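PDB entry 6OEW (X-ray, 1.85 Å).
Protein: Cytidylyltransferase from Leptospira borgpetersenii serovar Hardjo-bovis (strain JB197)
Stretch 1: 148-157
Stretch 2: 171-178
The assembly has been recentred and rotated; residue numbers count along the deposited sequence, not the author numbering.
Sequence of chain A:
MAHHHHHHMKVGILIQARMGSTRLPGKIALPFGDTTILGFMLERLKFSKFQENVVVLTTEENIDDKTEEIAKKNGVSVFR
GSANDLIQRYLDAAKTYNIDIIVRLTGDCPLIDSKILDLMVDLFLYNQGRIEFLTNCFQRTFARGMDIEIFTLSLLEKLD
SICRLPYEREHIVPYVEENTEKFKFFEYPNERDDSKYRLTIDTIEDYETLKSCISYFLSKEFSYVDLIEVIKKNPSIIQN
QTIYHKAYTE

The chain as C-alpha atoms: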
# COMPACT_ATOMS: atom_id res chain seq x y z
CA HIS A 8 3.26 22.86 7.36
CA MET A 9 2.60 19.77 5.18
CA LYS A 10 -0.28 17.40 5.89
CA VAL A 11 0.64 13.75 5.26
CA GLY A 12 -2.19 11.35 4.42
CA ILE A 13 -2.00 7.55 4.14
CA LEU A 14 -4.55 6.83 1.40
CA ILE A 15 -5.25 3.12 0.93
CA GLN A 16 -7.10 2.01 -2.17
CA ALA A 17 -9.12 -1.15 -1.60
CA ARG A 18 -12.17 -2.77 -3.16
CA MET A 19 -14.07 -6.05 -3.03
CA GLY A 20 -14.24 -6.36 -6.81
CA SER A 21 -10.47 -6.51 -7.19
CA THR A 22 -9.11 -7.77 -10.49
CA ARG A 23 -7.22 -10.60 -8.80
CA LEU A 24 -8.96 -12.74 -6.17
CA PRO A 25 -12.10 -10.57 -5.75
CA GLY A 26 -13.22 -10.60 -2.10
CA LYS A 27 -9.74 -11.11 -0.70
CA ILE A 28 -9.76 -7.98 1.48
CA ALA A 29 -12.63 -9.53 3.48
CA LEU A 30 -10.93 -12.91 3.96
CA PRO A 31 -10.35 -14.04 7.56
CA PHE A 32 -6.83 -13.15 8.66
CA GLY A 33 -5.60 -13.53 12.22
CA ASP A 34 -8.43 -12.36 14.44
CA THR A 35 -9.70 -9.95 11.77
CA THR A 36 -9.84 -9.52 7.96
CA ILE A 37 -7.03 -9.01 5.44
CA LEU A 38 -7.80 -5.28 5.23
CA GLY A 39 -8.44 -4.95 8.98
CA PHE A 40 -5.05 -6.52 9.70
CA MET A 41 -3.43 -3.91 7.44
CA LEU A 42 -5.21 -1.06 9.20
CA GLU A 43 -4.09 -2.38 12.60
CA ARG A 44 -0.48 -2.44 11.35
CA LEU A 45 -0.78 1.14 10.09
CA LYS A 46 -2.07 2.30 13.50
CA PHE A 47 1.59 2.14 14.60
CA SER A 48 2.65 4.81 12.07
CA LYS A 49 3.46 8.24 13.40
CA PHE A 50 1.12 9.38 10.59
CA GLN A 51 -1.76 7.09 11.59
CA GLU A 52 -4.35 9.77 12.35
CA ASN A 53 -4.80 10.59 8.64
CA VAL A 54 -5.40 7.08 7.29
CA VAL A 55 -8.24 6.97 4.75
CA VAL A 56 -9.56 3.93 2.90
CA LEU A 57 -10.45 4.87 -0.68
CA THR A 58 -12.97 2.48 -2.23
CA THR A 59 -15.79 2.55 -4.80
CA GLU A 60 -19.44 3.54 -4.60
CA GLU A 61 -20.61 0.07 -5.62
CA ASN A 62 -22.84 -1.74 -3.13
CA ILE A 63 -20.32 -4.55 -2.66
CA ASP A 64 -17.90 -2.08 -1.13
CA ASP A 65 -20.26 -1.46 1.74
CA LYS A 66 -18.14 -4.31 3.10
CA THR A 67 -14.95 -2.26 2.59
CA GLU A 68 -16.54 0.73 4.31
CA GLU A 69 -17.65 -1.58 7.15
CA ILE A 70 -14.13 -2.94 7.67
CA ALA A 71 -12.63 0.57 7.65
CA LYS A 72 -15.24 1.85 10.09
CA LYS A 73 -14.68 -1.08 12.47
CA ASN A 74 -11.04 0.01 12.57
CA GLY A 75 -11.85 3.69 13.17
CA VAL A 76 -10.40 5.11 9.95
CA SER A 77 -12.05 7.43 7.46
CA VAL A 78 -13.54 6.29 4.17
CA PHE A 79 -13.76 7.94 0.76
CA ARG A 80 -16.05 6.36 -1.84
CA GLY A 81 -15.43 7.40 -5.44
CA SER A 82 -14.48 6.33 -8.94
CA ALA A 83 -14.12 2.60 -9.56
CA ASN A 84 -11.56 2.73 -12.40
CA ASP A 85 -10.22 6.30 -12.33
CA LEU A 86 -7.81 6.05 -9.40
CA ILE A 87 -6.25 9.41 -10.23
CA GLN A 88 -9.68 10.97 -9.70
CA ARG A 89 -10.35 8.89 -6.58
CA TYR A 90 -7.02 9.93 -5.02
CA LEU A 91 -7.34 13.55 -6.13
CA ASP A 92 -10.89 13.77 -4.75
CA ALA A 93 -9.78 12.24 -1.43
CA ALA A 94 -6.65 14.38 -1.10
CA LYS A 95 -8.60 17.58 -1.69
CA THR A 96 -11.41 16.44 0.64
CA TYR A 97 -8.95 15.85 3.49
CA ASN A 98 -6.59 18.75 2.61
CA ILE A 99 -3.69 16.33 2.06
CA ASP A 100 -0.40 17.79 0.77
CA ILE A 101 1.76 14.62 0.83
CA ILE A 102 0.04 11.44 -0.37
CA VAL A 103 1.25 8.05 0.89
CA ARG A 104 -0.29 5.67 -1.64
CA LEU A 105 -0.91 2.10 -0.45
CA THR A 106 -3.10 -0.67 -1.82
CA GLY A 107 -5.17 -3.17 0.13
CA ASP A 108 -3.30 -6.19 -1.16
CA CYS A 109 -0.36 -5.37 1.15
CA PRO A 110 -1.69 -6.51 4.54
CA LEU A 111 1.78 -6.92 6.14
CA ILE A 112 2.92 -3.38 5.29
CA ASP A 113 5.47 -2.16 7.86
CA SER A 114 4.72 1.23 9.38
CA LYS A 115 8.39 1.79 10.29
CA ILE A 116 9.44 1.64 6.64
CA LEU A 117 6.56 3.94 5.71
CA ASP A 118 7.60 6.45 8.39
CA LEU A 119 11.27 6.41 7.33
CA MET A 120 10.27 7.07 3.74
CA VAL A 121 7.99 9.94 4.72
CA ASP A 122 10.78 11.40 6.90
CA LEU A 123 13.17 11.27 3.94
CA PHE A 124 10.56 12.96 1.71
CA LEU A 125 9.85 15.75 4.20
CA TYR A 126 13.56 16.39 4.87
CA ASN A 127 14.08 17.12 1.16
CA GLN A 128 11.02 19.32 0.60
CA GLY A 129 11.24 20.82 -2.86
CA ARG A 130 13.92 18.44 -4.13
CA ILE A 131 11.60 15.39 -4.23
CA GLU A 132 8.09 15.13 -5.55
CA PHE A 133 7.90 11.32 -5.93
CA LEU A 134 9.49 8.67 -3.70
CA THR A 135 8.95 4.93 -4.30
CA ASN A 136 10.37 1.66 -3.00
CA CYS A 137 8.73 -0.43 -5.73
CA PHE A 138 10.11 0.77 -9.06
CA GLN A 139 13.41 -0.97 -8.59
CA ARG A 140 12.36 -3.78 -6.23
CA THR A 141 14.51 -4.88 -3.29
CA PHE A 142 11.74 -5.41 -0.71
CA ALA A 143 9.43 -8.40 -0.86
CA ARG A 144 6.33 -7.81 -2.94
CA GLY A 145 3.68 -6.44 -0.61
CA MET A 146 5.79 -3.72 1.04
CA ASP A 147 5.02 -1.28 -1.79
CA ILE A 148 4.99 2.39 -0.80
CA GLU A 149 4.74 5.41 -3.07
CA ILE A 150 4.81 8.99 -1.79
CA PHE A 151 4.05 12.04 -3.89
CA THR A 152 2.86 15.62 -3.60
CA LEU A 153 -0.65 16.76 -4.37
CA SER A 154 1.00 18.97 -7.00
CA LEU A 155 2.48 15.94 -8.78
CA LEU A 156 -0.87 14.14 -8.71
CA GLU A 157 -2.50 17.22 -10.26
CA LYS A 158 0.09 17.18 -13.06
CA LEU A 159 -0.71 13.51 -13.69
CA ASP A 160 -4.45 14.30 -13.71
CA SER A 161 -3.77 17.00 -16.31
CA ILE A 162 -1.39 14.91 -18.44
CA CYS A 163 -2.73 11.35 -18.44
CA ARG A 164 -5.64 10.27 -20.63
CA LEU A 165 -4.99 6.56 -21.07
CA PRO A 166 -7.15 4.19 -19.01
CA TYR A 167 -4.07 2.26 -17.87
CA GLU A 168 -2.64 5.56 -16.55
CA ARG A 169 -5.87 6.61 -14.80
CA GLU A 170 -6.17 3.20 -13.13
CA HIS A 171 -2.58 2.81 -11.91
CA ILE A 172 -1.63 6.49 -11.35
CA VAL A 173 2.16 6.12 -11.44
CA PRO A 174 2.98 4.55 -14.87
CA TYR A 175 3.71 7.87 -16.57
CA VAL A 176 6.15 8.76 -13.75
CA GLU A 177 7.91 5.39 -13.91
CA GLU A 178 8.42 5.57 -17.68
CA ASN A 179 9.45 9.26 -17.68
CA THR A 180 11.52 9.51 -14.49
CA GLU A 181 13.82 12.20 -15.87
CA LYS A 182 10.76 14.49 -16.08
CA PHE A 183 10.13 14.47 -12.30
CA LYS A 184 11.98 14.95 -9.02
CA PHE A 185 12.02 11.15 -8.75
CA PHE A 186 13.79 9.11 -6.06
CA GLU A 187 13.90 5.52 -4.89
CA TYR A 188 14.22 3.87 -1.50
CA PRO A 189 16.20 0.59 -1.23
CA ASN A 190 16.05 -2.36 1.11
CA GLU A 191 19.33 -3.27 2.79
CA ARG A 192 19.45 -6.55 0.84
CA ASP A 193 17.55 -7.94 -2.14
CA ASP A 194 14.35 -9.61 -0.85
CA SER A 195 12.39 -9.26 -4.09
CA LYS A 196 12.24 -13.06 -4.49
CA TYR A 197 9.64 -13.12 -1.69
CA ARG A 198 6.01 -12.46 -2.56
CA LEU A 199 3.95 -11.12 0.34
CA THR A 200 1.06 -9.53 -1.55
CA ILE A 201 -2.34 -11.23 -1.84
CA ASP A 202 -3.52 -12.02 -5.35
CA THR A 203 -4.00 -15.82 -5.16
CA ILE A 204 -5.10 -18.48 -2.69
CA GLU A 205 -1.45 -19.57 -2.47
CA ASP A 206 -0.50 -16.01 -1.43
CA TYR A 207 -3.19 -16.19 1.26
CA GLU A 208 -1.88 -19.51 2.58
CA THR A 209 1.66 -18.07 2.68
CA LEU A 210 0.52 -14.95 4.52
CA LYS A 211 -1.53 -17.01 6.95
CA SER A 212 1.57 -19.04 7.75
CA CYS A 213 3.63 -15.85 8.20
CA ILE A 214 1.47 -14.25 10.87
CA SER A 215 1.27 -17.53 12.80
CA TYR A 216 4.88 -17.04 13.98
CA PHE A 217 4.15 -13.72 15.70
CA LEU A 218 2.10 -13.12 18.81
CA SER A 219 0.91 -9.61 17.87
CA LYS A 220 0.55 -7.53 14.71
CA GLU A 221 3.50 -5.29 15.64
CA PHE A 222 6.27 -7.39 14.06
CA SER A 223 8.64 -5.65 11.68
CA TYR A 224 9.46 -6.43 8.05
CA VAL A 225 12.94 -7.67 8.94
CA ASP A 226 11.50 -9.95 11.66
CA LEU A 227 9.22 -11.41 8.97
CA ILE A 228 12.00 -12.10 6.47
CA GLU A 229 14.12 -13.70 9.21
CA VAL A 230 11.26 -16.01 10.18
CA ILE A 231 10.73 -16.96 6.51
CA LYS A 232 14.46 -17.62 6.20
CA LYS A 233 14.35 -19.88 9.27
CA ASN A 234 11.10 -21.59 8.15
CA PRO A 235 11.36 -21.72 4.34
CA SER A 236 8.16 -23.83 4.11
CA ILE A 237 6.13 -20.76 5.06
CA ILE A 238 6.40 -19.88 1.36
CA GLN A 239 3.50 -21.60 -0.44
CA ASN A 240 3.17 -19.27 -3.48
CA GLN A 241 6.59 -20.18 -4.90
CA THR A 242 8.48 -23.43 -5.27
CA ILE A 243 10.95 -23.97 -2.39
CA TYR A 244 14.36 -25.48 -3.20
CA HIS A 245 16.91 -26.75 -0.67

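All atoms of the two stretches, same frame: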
# COMPACT_ATOMS: atom_id res chain seq x y z
N ILE A 148 5.32 1.07 -1.31
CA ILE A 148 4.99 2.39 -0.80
C ILE A 148 5.39 3.39 -1.86
O ILE A 148 6.52 3.34 -2.37
CB ILE A 148 5.73 2.68 0.53
CG1 ILE A 148 5.31 1.66 1.61
CG2 ILE A 148 5.47 4.12 0.96
CD1 ILE A 148 6.30 1.57 2.85
N GLU A 149 4.47 4.28 -2.20
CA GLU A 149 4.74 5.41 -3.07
C GLU A 149 4.29 6.66 -2.34
O GLU A 149 3.26 6.65 -1.67
CB GLU A 149 3.99 5.27 -4.43
CG GLU A 149 4.42 4.02 -5.16
CD GLU A 149 3.37 3.50 -6.13
OE1 GLU A 149 2.17 3.48 -5.76
OE2 GLU A 149 3.76 3.11 -7.25
N ILE A 150 5.09 7.71 -2.43
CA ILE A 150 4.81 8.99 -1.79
C ILE A 150 4.95 10.08 -2.83
O ILE A 150 5.99 10.17 -3.50
CB ILE A 150 5.76 9.25 -0.61
CG1 ILE A 150 5.74 8.03 0.34
CG2 ILE A 150 5.33 10.51 0.10
CD1 ILE A 150 6.77 8.15 1.51
N PHE A 151 3.93 10.93 -2.96
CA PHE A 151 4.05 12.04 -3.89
C PHE A 151 3.20 13.21 -3.43
O PHE A 151 2.29 13.07 -2.62
CB PHE A 151 3.67 11.61 -5.31
CG PHE A 151 2.44 10.75 -5.38
CD1 PHE A 151 1.18 11.33 -5.41
CD2 PHE A 151 2.54 9.37 -5.40
CE1 PHE A 151 0.02 10.54 -5.48
CE2 PHE A 151 1.41 8.58 -5.46
CZ PHE A 151 0.15 9.15 -5.50
N THR A 152 3.55 14.39 -3.96
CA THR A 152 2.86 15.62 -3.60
C THR A 152 1.51 15.69 -4.29
O THR A 152 1.28 15.08 -5.34
CB THR A 152 3.68 16.86 -3.99
OG1 THR A 152 3.84 16.93 -5.41
CG2 THR A 152 5.06 16.86 -3.32
N LEU A 153 0.60 16.44 -3.69
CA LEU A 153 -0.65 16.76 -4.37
C LEU A 153 -0.36 17.42 -5.71
O LEU A 153 -1.05 17.17 -6.70
CB LEU A 153 -1.51 17.65 -3.49
CG LEU A 153 -2.78 18.22 -4.12
CD1 LEU A 153 -3.82 17.14 -4.29
CD2 LEU A 153 -3.28 19.35 -3.24
N SER A 154 0.67 18.28 -5.76
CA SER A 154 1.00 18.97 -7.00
C SER A 154 1.36 17.98 -8.11
O SER A 154 0.94 18.14 -9.26
CB SER A 154 2.12 19.98 -6.76
OG SER A 154 1.58 21.14 -6.17
N LEU A 155 2.15 16.95 -7.78
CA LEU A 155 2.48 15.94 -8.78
C LEU A 155 1.22 15.22 -9.26
O LEU A 155 1.02 15.03 -10.46
CB LEU A 155 3.49 14.93 -8.21
CG LEU A 155 3.72 13.78 -9.22
CD1 LEU A 155 5.17 13.49 -9.47
CD2 LEU A 155 2.98 12.49 -8.81
N LEU A 156 0.36 14.82 -8.32
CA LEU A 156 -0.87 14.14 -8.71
C LEU A 156 -1.71 15.01 -9.64
O LEU A 156 -2.29 14.52 -10.62
CB LEU A 156 -1.65 13.72 -7.46
CG LEU A 156 -2.97 12.98 -7.73
CD1 LEU A 156 -2.66 11.77 -8.58
CD2 LEU A 156 -3.62 12.56 -6.40
N GLU A 157 -1.76 16.32 -9.39
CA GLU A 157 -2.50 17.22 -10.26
C GLU A 157 -1.89 17.27 -11.66
O GLU A 157 -2.62 17.28 -12.66
CB GLU A 157 -2.58 18.61 -9.63
CG GLU A 157 -3.59 18.65 -8.48
CD GLU A 157 -3.61 19.98 -7.74
OE1 GLU A 157 -2.59 20.69 -7.75
OE2 GLU A 157 -4.66 20.30 -7.13
N HIS A 171 -3.75 3.15 -12.70
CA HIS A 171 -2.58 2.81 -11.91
C HIS A 171 -1.83 4.01 -11.36
O HIS A 171 -0.96 3.82 -10.50
CB HIS A 171 -1.63 1.94 -12.73
CG HIS A 171 -2.24 0.61 -13.06
ND1 HIS A 171 -2.43 -0.35 -12.09
CD2 HIS A 171 -2.78 0.13 -14.20
CE1 HIS A 171 -3.02 -1.40 -12.64
NE2 HIS A 171 -3.25 -1.13 -13.92
N ILE A 172 -2.14 5.21 -11.85
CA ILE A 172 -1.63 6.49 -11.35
C ILE A 172 -0.19 6.73 -11.76
O ILE A 172 0.11 7.68 -12.49
CB ILE A 172 -1.76 6.63 -9.83
CG1 ILE A 172 -3.22 6.50 -9.38
CG2 ILE A 172 -1.21 8.00 -9.41
CD1 ILE A 172 -3.43 6.74 -7.89
N VAL A 173 0.72 5.88 -11.30
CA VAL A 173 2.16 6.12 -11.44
C VAL A 173 2.80 5.79 -12.79
O VAL A 173 3.92 6.26 -13.00
CB VAL A 173 2.93 5.36 -10.35
CG1 VAL A 173 2.45 5.77 -8.99
CG2 VAL A 173 2.81 3.85 -10.60
N PRO A 174 2.20 5.01 -13.71
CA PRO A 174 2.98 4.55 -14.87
C PRO A 174 3.69 5.65 -15.65
O PRO A 174 4.81 5.44 -16.11
CB PRO A 174 1.93 3.86 -15.76
CG PRO A 174 0.97 3.36 -14.82
CD PRO A 174 0.84 4.42 -13.78
N TYR A 175 3.05 6.80 -15.83
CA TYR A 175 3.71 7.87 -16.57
C TYR A 175 4.97 8.34 -15.84
O TYR A 175 5.97 8.68 -16.48
CB TYR A 175 2.76 9.04 -16.81
CG TYR A 175 3.36 10.13 -17.67
CD1 TYR A 175 3.18 10.14 -19.04
CD2 TYR A 175 4.15 11.15 -17.10
CE1 TYR A 175 3.73 11.14 -19.84
CE2 TYR A 175 4.71 12.14 -17.90
CZ TYR A 175 4.50 12.13 -19.25
OH TYR A 175 5.05 13.12 -20.03
N VAL A 176 4.95 8.36 -14.50
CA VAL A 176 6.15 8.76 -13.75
C VAL A 176 7.25 7.74 -13.96
O VAL A 176 8.39 8.09 -14.30
CB VAL A 176 5.83 8.93 -12.25
CG1 VAL A 176 7.15 9.12 -11.45
CG2 VAL A 176 4.92 10.11 -12.02
N GLU A 177 6.92 6.46 -13.82
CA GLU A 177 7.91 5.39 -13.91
C GLU A 177 8.58 5.33 -15.28
O GLU A 177 9.76 4.99 -15.37
CB GLU A 177 7.25 4.05 -13.56
CG GLU A 177 6.72 4.02 -12.14
CD GLU A 177 6.48 2.62 -11.64
OE1 GLU A 177 6.04 1.79 -12.45
OE2 GLU A 177 6.73 2.36 -10.43
N GLU A 178 7.85 5.63 -16.34
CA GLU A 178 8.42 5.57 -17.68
C GLU A 178 8.98 6.90 -18.16
O GLU A 178 9.50 6.97 -19.28
CB GLU A 178 7.39 5.04 -18.67
CG GLU A 178 6.78 3.71 -18.28
CD GLU A 178 7.82 2.60 -18.19
OE1 GLU A 178 8.54 2.38 -19.19
OE2 GLU A 178 7.91 1.96 -17.12
O HOH W 1 6.44 3.60 -7.99

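The apolar centre of the contact forms around Ile172, whose CG2 methyl lies 4.1 Å from Leu156 CD1 and 4.3 Å from Phe151 CZ, meeting the aromatic ring obliquely. Ile172 is the first residue after a helix to leave helical geometry, and its positive phi (75°) belongs to a tight turn in which Val173 N donates to His171 O (2.8 Å). Its CA-to-CB bond points toward stretch 1. The CA-to-CB bond of Leu156 points sideways relative to stretch 2, but the end of the side chain comes nearer and brings CD1 to Ile172. Farther along, Leu155 CD1 packs against Val176 CG2 at 4.2 Å, a dispersion contact between two buried aliphatic side chains.

The backbones remain well apart, with CA atoms separated by 8.1 Å between Leu156 and Ile172 and by 9.5 Å between Leu155 and Val176. No hydrogen bond joins the stretches directly; side chains span the gap between the backbones. In stretch 1, the strand 149-152 passes straight into a helix. Thr152 caps that helix, its OG1 accepting from Leu155 N at 2.9 Å, while its carbonyl O accepts from Leu156 N at 3.1 Å; both leucines that reach stretch 2 are thus anchored through their backbone amides. In stretch 2, Val173 O receives Glu177 N at 3.1 Å, an i to i+4 bond of helical type.

On the strand, Phe151 and Glu149 both point toward stretch 2, as alternation predicts, and Glu149 leads to the polar edge. Its OE2 lies 3.4 Å from Val173 CG1, a van der Waals contact between carboxylate and methyl. The same OE2 approaches Glu177 OE2 at 4.4 Å, bringing like charges close together. A water mediates between them, donating to Glu149 OE2 and to Glu177 OE2 at 2.8 Å each, which eases the repulsion and supplies a polar bridge across the contact.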